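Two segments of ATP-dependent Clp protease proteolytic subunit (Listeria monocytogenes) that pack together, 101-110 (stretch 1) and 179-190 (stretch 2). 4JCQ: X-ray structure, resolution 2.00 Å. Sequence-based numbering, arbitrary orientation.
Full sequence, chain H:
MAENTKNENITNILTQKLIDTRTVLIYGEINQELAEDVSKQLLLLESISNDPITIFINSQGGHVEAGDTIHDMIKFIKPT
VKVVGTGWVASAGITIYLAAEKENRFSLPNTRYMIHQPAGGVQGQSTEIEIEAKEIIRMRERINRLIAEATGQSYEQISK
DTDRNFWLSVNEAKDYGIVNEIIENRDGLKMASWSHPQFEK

Stretch 1 101-110: EKENRFSLPN
Stretch 2, residues 179-190: VNEIIENRDGLK

The ring of Phe 106 (chi1 -59°, m; chi2 87°) is the apolar centre of this contact, which buries 718 Å² over both stretches. Leu 189 (chi1 t, chi2 p) sets its methyl over one ring face: CD1 lies 3.7 Å from the centroid of the Phe 106 ring, 16° off the normal, a CH-pi contact. Ile 183 (chi1 p, chi2 t) meets the same ring obliquely, its CG2 4.0 Å from Phe 106 CD2, and its CG1 lies 4.1 Å from Leu 108 CD1. Gly 188 O lies 3.8 Å from Phe 106 CE2, oblique to the ring; a CB on Gly 188 would fall 2.6 Å from Ile 183 CG2.

The backbones that carry these side chains run parallel as extended strands, pairing Phe 106 with Glu 181 (CA-CA 5.0 Å) and Ser 107 with Ile 182 (CA-CA 4.8 Å). Phe 106 and Glu 181 project from one face of the sheet, Ser 107 and Ile 182 from the other, where Ser 107 CB also touches Val 179 CG1 at 3.7 Å. Ser 107 N donates to Glu 181 O (3.0 Å), and Ile 183 N donates to Ser 107 O (2.9 Å, nearly straight at 169°). Arg 105 O accepts from Asn 180 N (3.0 Å) and, weakly, from Glu 181 N (3.3 Å). Between these bonds, Phe 106 CA approaches Glu 181 O at 3.3 Å in a CA-H...O contact. The chain turns a corner at Pro 109, and Pro 109 CD lies 3.3 Å from Ile 183 O.

Toward the polar edge, Glu 181 extends (chi1 t, chi2 t), bringing OE2 to 3.5 Å from Phe 106 CE2, while its OE1 forms a salt bridge with Lys 190 NZ (3.4 Å). Lys 102, in a 3-10 segment, reaches out with chi1 to chi3 t and chi4 m; a water accepts from Lys 102 NZ (2.7 Å) and donates to Val 179 O (2.9 Å), bridging the stretches.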

ATOM      1  N   GLU H 101     -22.332  21.457  22.666  1.00 29.19           N
ATOM      2  CA  GLU H 101     -22.965  22.304  23.677  1.00 31.61           C
ATOM      3  C   GLU H 101     -22.172  22.221  24.977  1.00 30.04           C
ATOM      4  O   GLU H 101     -21.576  21.182  25.277  1.00 29.74           O
ATOM      5  CB  GLU H 101     -24.424  21.889  23.908  1.00 34.40           C
ATOM      6  CG  GLU H 101     -25.318  21.979  22.674  1.00 39.19           C
ATOM      7  CD  GLU H 101     -25.453  23.392  22.129  1.00 45.51           C
ATOM      8  OE1 GLU H 101     -25.364  23.561  20.893  1.00 50.35           O
ATOM      9  OE2 GLU H 101     -25.645  24.336  22.926  1.00 46.24           O
ATOM     10  N   LYS H 102     -22.172  23.313  25.740  1.00 30.30           N
ATOM     11  CA  LYS H 102     -21.326  23.440  26.931  1.00 32.08           C
ATOM     12  C   LYS H 102     -21.405  22.246  27.885  1.00 32.26           C
ATOM     13  O   LYS H 102     -20.374  21.727  28.307  1.00 33.10           O
ATOM     14  CB  LYS H 102     -21.614  24.745  27.681  1.00 35.71           C
ATOM     15  CG  LYS H 102     -20.514  25.136  28.656  1.00 37.81           C
ATOM     16  CD  LYS H 102     -20.717  26.538  29.205  1.00 42.72           C
ATOM     17  CE  LYS H 102     -19.464  27.039  29.910  1.00 46.24           C
ATOM     18  NZ  LYS H 102     -19.119  26.228  31.113  1.00 46.48           N
ATOM     19  N   GLU H 103     -22.620  21.807  28.207  1.00 32.83           N
ATOM     20  CA  GLU H 103     -22.812  20.680  29.133  1.00 35.78           C
ATOM     21  C   GLU H 103     -22.345  19.322  28.587  1.00 30.79           C
ATOM     22  O   GLU H 103     -22.270  18.345  29.331  1.00 29.75           O
ATOM     23  CB  GLU H 103     -24.256  20.610  29.665  1.00 42.00           C
ATOM     24  CG  GLU H 103     -25.317  21.292  28.808  1.00 51.26           C
ATOM     25  CD  GLU H 103     -25.951  20.374  27.778  1.00 59.89           C
ATOM     26  OE1 GLU H 103     -26.182  19.185  28.088  1.00 63.78           O
ATOM     27  OE2 GLU H 103     -26.240  20.851  26.660  1.00 63.94           O
ATOM     28  N   ASN H 104     -22.008  19.282  27.298  1.00 29.07           N
ATOM     29  CA  ASN H 104     -21.485  18.073  26.661  1.00 28.61           C
ATOM     30  C   ASN H 104     -19.976  18.131  26.391  1.00 26.66           C
ATOM     31  O   ASN H 104     -19.445  17.318  25.632  1.00 26.56           O
ATOM     32  CB  ASN H 104     -22.249  17.782  25.363  1.00 29.11           C
ATOM     33  CG  ASN H 104     -23.723  17.513  25.600  1.00 30.76           C
ATOM     34  OD1 ASN H 104     -24.099  16.840  26.560  1.00 29.23           O
ATOM     35  ND2 ASN H 104     -24.568  18.037  24.720  1.00 31.73           N
ATOM     36  N   ARG H 105     -19.294  19.085  27.023  1.00 25.76           N
ATOM     37  CA  ARG H 105     -17.853  19.264  26.822  1.00 24.74           C
ATOM     38  C   ARG H 105     -17.050  18.774  28.025  1.00 24.39           C
ATOM     39  O   ARG H 105     -17.071  19.383  29.100  1.00 25.49           O
ATOM     40  CB  ARG H 105     -17.516  20.720  26.474  1.00 24.27           C
ATOM     41  CG  ARG H 105     -18.215  21.228  25.219  1.00 25.23           C
ATOM     42  CD  ARG H 105     -17.474  22.381  24.559  1.00 23.99           C
ATOM     43  NE  ARG H 105     -17.436  23.580  25.392  1.00 25.39           N
ATOM     44  CZ  ARG H 105     -18.262  24.618  25.269  1.00 26.07           C
ATOM     45  NH1 ARG H 105     -19.211  24.625  24.339  1.00 25.50           N
ATOM     46  NH2 ARG H 105     -18.134  25.658  26.082  1.00 25.58           N
ATOM     47  N   PHE H 106     -16.344  17.666  27.821  1.00 23.52           N
ATOM     48  CA  PHE H 106     -15.606  16.991  28.884  1.00 23.49           C
ATOM     49  C   PHE H 106     -14.103  17.025  28.631  1.00 21.68           C
ATOM     50  O   PHE H 106     -13.652  17.304  27.515  1.00 20.96           O
ATOM     51  CB  PHE H 106     -16.067  15.532  29.011  1.00 24.17           C
ATOM     52  CG  PHE H 106     -17.534  15.375  29.309  1.00 27.20           C
ATOM     53  CD1 PHE H 106     -18.468  15.330  28.277  1.00 29.38           C
ATOM     54  CD2 PHE H 106     -17.982  15.260  30.622  1.00 27.74           C
ATOM     55  CE1 PHE H 106     -19.820  15.181  28.551  1.00 31.36           C
ATOM     56  CE2 PHE H 106     -19.334  15.109  30.901  1.00 28.87           C
ATOM     57  CZ  PHE H 106     -20.253  15.069  29.863  1.00 30.35           C
ATOM     58  N   SER H 107     -13.331  16.738  29.674  1.00 21.08           N
ATOM     59  CA  SER H 107     -11.890  16.594  29.535  1.00 20.67           C
ATOM     60  C   SER H 107     -11.330  15.490  30.415  1.00 20.25           C
ATOM     61  O   SER H 107     -11.743  15.320  31.565  1.00 21.02           O
ATOM     62  CB  SER H 107     -11.178  17.905  29.863  1.00 20.90           C
ATOM     63  OG  SER H 107      -9.791  17.799  29.584  1.00 21.05           O
ATOM     64  N   LEU H 108     -10.384  14.741  29.856  1.00 19.40           N
ATOM     65  CA  LEU H 108      -9.539  13.854  30.644  1.00 19.84           C
ATOM     66  C   LEU H 108      -8.516  14.720  31.396  1.00 19.71           C
ATOM     67  O   LEU H 108      -8.205  15.826  30.948  1.00 20.35           O
ATOM     68  CB  LEU H 108      -8.871  12.815  29.734  1.00 19.80           C
ATOM     69  CG  LEU H 108      -9.539  11.436  29.557  1.00 20.54           C
ATOM     70  CD1 LEU H 108     -11.036  11.403  29.847  1.00 20.63           C
ATOM     71  CD2 LEU H 108      -9.240  10.846  28.186  1.00 20.08           C
ATOM     72  N   PRO H 109      -8.007  14.235  32.548  1.00 20.62           N
ATOM     73  CA  PRO H 109      -7.196  15.085  33.438  1.00 21.49           C
ATOM     74  C   PRO H 109      -5.904  15.633  32.826  1.00 21.56           C
ATOM     75  O   PRO H 109      -5.560  16.793  33.062  1.00 22.31           O
ATOM     76  CB  PRO H 109      -6.872  14.155  34.616  1.00 22.59           C
ATOM     77  CG  PRO H 109      -7.931  13.105  34.579  1.00 23.15           C
ATOM     78  CD  PRO H 109      -8.203  12.890  33.119  1.00 21.04           C
ATOM     79  N   ASN H 110      -5.197  14.811  32.051  1.00 21.72           N
ATOM     80  CA  ASN H 110      -3.912  15.213  31.489  1.00 21.57           C
ATOM     81  C   ASN H 110      -4.051  15.819  30.095  1.00 21.32           C
ATOM     82  O   ASN H 110      -3.680  15.211  29.085  1.00 21.52           O
ATOM     83  CB  ASN H 110      -2.923  14.047  31.517  1.00 22.09           C
ATOM     84  CG  ASN H 110      -2.490  13.696  32.925  1.00 22.68           C
ATOM     85  OD1 ASN H 110      -1.691  14.407  33.533  1.00 23.83           O
ATOM     86  ND2 ASN H 110      -3.021  12.601  33.456  1.00 20.96           N
ATOM     87  N   VAL H 179     -13.939  23.878  28.976  1.00 22.29           N
ATOM     88  CA  VAL H 179     -14.294  22.579  29.541  1.00 22.87           C
ATOM     89  C   VAL H 179     -15.400  22.763  30.578  1.00 25.09           C
ATOM     90  O   VAL H 179     -15.329  23.669  31.407  1.00 26.58           O
ATOM     91  CB  VAL H 179     -13.069  21.908  30.204  1.00 21.77           C
ATOM     92  CG1 VAL H 179     -13.454  20.590  30.868  1.00 22.25           C
ATOM     93  CG2 VAL H 179     -11.962  21.687  29.182  1.00 20.25           C
ATOM     94  N   ASN H 180     -16.420  21.909  30.526  1.00 26.74           N
ATOM     95  CA  ASN H 180     -17.491  21.941  31.518  1.00 29.88           C
ATOM     96  C   ASN H 180     -17.220  21.014  32.698  1.00 30.64           C
ATOM     97  O   ASN H 180     -17.453  21.384  33.850  1.00 29.65           O
ATOM     98  CB  ASN H 180     -18.838  21.594  30.882  1.00 30.90           C
ATOM     99  CG  ASN H 180     -20.019  21.980  31.758  1.00 33.43           C
ATOM    100  OD1 ASN H 180     -20.853  21.141  32.102  1.00 34.35           O
ATOM    101  ND2 ASN H 180     -20.095  23.255  32.120  1.00 32.20           N
ATOM    102  N   GLU H 181     -16.723  19.814  32.403  1.00 29.50           N
ATOM    103  CA  GLU H 181     -16.521  18.791  33.423  1.00 31.05           C
ATOM    104  C   GLU H 181     -15.241  17.996  33.174  1.00 29.82           C
ATOM    105  O   GLU H 181     -14.995  17.525  32.062  1.00 28.75           O
ATOM    106  CB  GLU H 181     -17.731  17.852  33.466  1.00 33.34           C
ATOM    107  CG  GLU H 181     -17.795  16.948  34.687  1.00 38.59           C
ATOM    108  CD  GLU H 181     -19.053  16.093  34.728  1.00 44.52           C
ATOM    109  OE1 GLU H 181     -19.048  15.071  35.445  1.00 50.69           O
ATOM    110  OE2 GLU H 181     -20.045  16.438  34.048  1.00 46.85           O
ATOM    111  N   ILE H 182     -14.430  17.859  34.219  1.00 28.79           N
ATOM    112  CA  ILE H 182     -13.228  17.033  34.166  1.00 28.37           C
ATOM    113  C   ILE H 182     -13.573  15.637  34.680  1.00 29.39           C
ATOM    114  O   ILE H 182     -14.091  15.484  35.789  1.00 29.43           O
ATOM    115  CB  ILE H 182     -12.071  17.647  34.986  1.00 28.33           C
ATOM    116  CG1 ILE H 182     -11.778  19.074  34.507  1.00 27.75           C
ATOM    117  CG2 ILE H 182     -10.820  16.776  34.895  1.00 28.47           C
ATOM    118  CD1 ILE H 182     -10.937  19.897  35.461  1.00 29.53           C
ATOM    119  N   ILE H 183     -13.297  14.627  33.860  1.00 29.37           N
ATOM    120  CA  ILE H 183     -13.624  13.240  34.196  1.00 31.08           C
ATOM    121  C   ILE H 183     -12.392  12.334  34.149  1.00 31.18           C
ATOM    122  O   ILE H 183     -11.493  12.530  33.329  1.00 28.93           O
ATOM    123  CB  ILE H 183     -14.746  12.671  33.292  1.00 32.81           C
ATOM    124  CG1 ILE H 183     -14.395  12.842  31.804  1.00 32.44           C
ATOM    125  CG2 ILE H 183     -16.081  13.330  33.624  1.00 35.05           C
ATOM    126  CD1 ILE H 183     -15.239  12.014  30.856  1.00 34.46           C
ATOM    127  N   GLU H 184     -12.365  11.346  35.038  1.00 32.71           N
ATOM    128  CA  GLU H 184     -11.273  10.381  35.097  1.00 36.01           C
ATOM    129  C   GLU H 184     -11.748   8.983  34.697  1.00 37.03           C
ATOM    130  O   GLU H 184     -10.978   8.197  34.139  1.00 31.74           O
ATOM    131  CB  GLU H 184     -10.666  10.354  36.502  1.00 41.32           C
ATOM    132  CG  GLU H 184      -9.308   9.670  36.590  1.00 46.02           C
ATOM    133  CD  GLU H 184      -8.813   9.511  38.018  1.00 54.83           C
ATOM    134  OE1 GLU H 184      -8.188   8.470  38.311  1.00 56.62           O
ATOM    135  OE2 GLU H 184      -9.044  10.418  38.847  1.00 60.18           O
ATOM    136  N   ASN H 185     -13.017   8.689  34.981  1.00 39.28           N
ATOM    137  CA  ASN H 185     -13.599   7.367  34.735  1.00 44.12           C
ATOM    138  C   ASN H 185     -14.853   7.417  33.860  1.00 48.99           C
ATOM    139  O   ASN H 185     -15.348   8.496  33.526  1.00 48.53           O
ATOM    140  CB  ASN H 185     -13.915   6.670  36.065  1.00 47.57           C
ATOM    141  CG  ASN H 185     -12.682   6.451  36.922  1.00 49.52           C
ATOM    142  OD1 ASN H 185     -12.570   7.003  38.016  1.00 53.90           O
ATOM    143  ND2 ASN H 185     -11.748   5.646  36.428  1.00 50.34           N
ATOM    144  N   ARG H 186     -15.356   6.236  33.504  1.00 53.29           N
ATOM    145  CA  ARG H 186     -16.544   6.086  32.657  1.00 59.10           C
ATOM    146  C   ARG H 186     -17.825   6.671  33.246  1.00 64.01           C
ATOM    147  O   ARG H 186     -18.631   7.257  32.519  1.00 68.21           O
ATOM    148  CB  ARG H 186     -16.772   4.609  32.323  1.00 58.39           C
ATOM    149  CG  ARG H 186     -16.198   4.173  30.988  1.00 52.41           C
ATOM    150  CD  ARG H 186     -17.100   4.579  29.835  1.00 50.32           C
ATOM    151  NE  ARG H 186     -16.523   4.213  28.545  1.00 45.87           N
ATOM    152  CZ  ARG H 186     -16.907   4.714  27.373  1.00 44.47           C
ATOM    153  NH1 ARG H 186     -17.879   5.617  27.309  1.00 43.97           N
ATOM    154  NH2 ARG H 186     -16.311   4.311  26.260  1.00 41.86           N
ATOM    155  N   ASP H 187     -18.006   6.506  34.556  1.00 67.04           N
ATOM    156  CA  ASP H 187     -19.225   6.942  35.249  1.00 74.12           C
ATOM    157  C   ASP H 187     -19.461   8.459  35.210  1.00 76.53           C
ATOM    158  O   ASP H 187     -20.590   8.921  35.395  1.00 80.51           O
ATOM    159  CB  ASP H 187     -19.251   6.423  36.694  1.00 77.05           C
ATOM    160  CG  ASP H 187     -17.938   6.649  37.428  1.00 79.45           C
ATOM    161  OD1 ASP H 187     -17.304   5.649  37.826  1.00 79.82           O
ATOM    162  OD2 ASP H 187     -17.540   7.820  37.609  1.00 79.65           O
ATOM    163  N   GLY H 188     -18.394   9.218  34.965  1.00 74.86           N
ATOM    164  CA  GLY H 188     -18.484  10.672  34.823  1.00 69.50           C
ATOM    165  C   GLY H 188     -19.079  11.115  33.496  1.00 75.72           C
ATOM    166  O   GLY H 188     -19.536  12.251  33.363  1.00 75.94           O
ATOM    167  N   LEU H 189     -19.070  10.211  32.516  1.00 79.02           N
ATOM    168  CA  LEU H 189     -19.625  10.470  31.187  1.00 81.09           C
ATOM    169  C   LEU H 189     -21.040   9.887  31.061  1.00 92.19           C
ATOM    170  O   LEU H 189     -21.455   9.451  29.983  1.00 96.06           O
ATOM    171  CB  LEU H 189     -18.691   9.891  30.111  1.00 73.70           C
ATOM    172  CG  LEU H 189     -18.826  10.321  28.644  1.00 63.52           C
ATOM    173  CD1 LEU H 189     -18.341  11.745  28.434  1.00 48.88           C
ATOM    174  CD2 LEU H 189     -18.065   9.366  27.736  1.00 58.51           C
ATOM    175  N   LYS H 190     -21.780   9.898  32.170  1.00 99.89           N
ATOM    176  CA  LYS H 190     -23.118   9.299  32.234  1.00106.86           C
ATOM    177  C   LYS H 190     -24.145  10.024  31.357  1.00110.38           C
ATOM    178  O   LYS H 190     -23.997  11.202  31.029  1.00112.43           O
ATOM    179  CB  LYS H 190     -23.607   9.199  33.691  1.00105.88           C
ATOM    180  CG  LYS H 190     -24.232  10.459  34.290  1.00106.57           C
ATOM    181  CD  LYS H 190     -23.209  11.418  34.884  1.00104.68           C
ATOM    182  CE  LYS H 190     -22.904  12.575  33.942  1.00104.14           C
ATOM    183  NZ  LYS H 190     -21.932  13.534  34.535  1.00106.95           N
TER
HETATM  184  O   HOH W   1     -16.974  25.683  32.689  1.00 34.73           O